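Local coordinates for SnoaL-like domain-containing protein (PDB 3EN8) that is of unknown function but adopts the NTF2-like fold of the SnoaL-like family and binds a calcium ion in the crystal, at the interface of chains A and B. Sequence-based numbering; all coordinates share one arbitrary frame. Chains: chain A/B, uncharacterized NTF-2 like protein.

The interface of chains A and B. Residues chain A 39, 95, 107, 109; chain B 68, 80, 91, 93.
A:Tyr109 reaches across to B:Glu80 and B:Val93 where the sheets of two NTF2-like, SnoaL-family subunits pack face to face, a mode of pairing common in this superfamily, although the crystal alone does not establish the dimer in solution. The interface is two-fold symmetric, so this patch recurs with the chains exchanged.

The tight part centres on the tyrosine ring. CG2 of B:Val93 lies over one face, 3.5 Å from CE1 of A:Tyr109 and displaced toward the rim, which is a CH-pi contact. With chi1 at 174°, the valine sets CG1 anti to its backbone N and leaves CG2 as the methyl that meets the ring. A:Pro39, from the tyrosine's own chain, lies more loosely over the rim of the opposite face through CD. At the ring's edge, in its plane, sits the carboxylate carbon CD of B:Glu80, and the carboxylate plane stands 86° from the ring. The phenol OH of A:Tyr109 donates to OE1 of B:Glu80 at 2.6 Å, and OE1 accepts through its anti lone pair, on the side away from OE2; this should help to fix the carboxylate's rotation.

A:Pro39 also serves chain B directly. The arginine chain of B:Arg68, extended from CG to NE, carries the guanidinium out to the proline, so that its flat face meets CB of A:Pro39, which stands over the centre of the group, 3.6 Å from CZ of B:Arg68. The carbonyl of A:Pro39 lies over the rim of one face of the B:Tyr91 ring, its O 3.2 Å from CE1 of B:Tyr91.

Packing is looser around OE2 of B:Glu80. CD1 of A:Ile95 comes no nearer than 3.8 Å to this OE2, and a water mediates the polar link instead, 2.6 Å from OE2 of B:Glu80 and 2.8 Å from the hydroxyl OG1 of A:Thr107. The threonine's chi1 of -47° turns OG1 to the water, while CG2 approaches OE1 of B:Glu80.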
# COMPACT_ATOMS: atom_id res chain seq x y z
N PRO A 39 10.37 1.25 -0.51
CA PRO A 39 10.89 -0.13 -0.50
C PRO A 39 11.30 -0.61 -1.88
O PRO A 39 12.13 -1.49 -2.00
CB PRO A 39 9.72 -0.92 0.11
CG PRO A 39 9.11 0.05 1.07
CD PRO A 39 9.15 1.38 0.30
N ILE A 95 1.67 4.83 3.23
CA ILE A 95 1.37 4.23 4.52
C ILE A 95 1.99 5.12 5.58
O ILE A 95 3.22 5.30 5.57
CB ILE A 95 1.96 2.79 4.65
CG1 ILE A 95 1.56 1.89 3.51
CG2 ILE A 95 1.62 2.21 6.04
CD1 ILE A 95 2.54 0.72 3.32
N THR A 107 5.79 5.19 4.36
CA THR A 107 6.30 4.27 3.33
C THR A 107 5.46 4.47 2.08
O THR A 107 4.22 4.35 2.12
CB THR A 107 6.14 2.83 3.79
OG1 THR A 107 6.61 2.70 5.13
CG2 THR A 107 6.91 1.85 2.85
N TYR A 109 4.81 3.52 -2.08
CA TYR A 109 4.92 2.69 -3.27
C TYR A 109 4.28 3.39 -4.49
O TYR A 109 3.22 3.99 -4.40
CB TYR A 109 4.14 1.41 -3.05
CG TYR A 109 4.77 0.47 -2.05
CD1 TYR A 109 4.52 0.58 -0.72
CD2 TYR A 109 5.67 -0.52 -2.48
CE1 TYR A 109 5.10 -0.29 0.20
CE2 TYR A 109 6.23 -1.41 -1.57
CZ TYR A 109 5.96 -1.28 -0.25
OH TYR A 109 6.54 -2.14 0.61
N ARG B 68 7.70 -8.59 4.16
CA ARG B 68 8.57 -7.46 4.56
C ARG B 68 8.15 -6.88 5.91
O ARG B 68 8.92 -6.70 6.87
CB ARG B 68 8.50 -6.34 3.51
CG ARG B 68 9.42 -5.18 3.84
CD ARG B 68 9.31 -4.01 2.86
NE ARG B 68 10.19 -2.88 3.21
CZ ARG B 68 11.44 -2.74 2.75
NH1 ARG B 68 11.99 -3.66 1.97
NH2 ARG B 68 12.17 -1.69 3.12
N GLU B 80 3.15 -5.69 3.59
CA GLU B 80 4.13 -5.43 2.56
C GLU B 80 4.92 -6.69 2.36
O GLU B 80 5.44 -7.28 3.32
CB GLU B 80 5.07 -4.29 2.98
CG GLU B 80 4.42 -2.89 3.16
CD GLU B 80 5.37 -1.96 3.82
OE1 GLU B 80 6.38 -1.64 3.17
OE2 GLU B 80 5.11 -1.57 5.00
N TYR B 91 7.11 -6.02 -5.61
CA TYR B 91 6.87 -5.39 -4.30
C TYR B 91 5.38 -5.18 -4.19
O TYR B 91 4.78 -4.33 -4.90
CB TYR B 91 7.64 -4.06 -4.18
CG TYR B 91 9.11 -4.20 -3.95
CD1 TYR B 91 9.63 -4.32 -2.67
CD2 TYR B 91 10.00 -4.23 -5.04
CE1 TYR B 91 11.00 -4.47 -2.46
CE2 TYR B 91 11.37 -4.37 -4.84
CZ TYR B 91 11.87 -4.50 -3.55
OH TYR B 91 13.22 -4.64 -3.33
N VAL B 93 1.69 -4.93 -1.92
CA VAL B 93 0.96 -4.37 -0.77
C VAL B 93 -0.43 -4.94 -0.75
O VAL B 93 -1.15 -4.90 -1.73
CB VAL B 93 0.89 -2.83 -0.80
CG1 VAL B 93 -0.01 -2.30 0.36
CG2 VAL B 93 2.28 -2.20 -0.70
O HOH W 1 6.60 0.20 6.27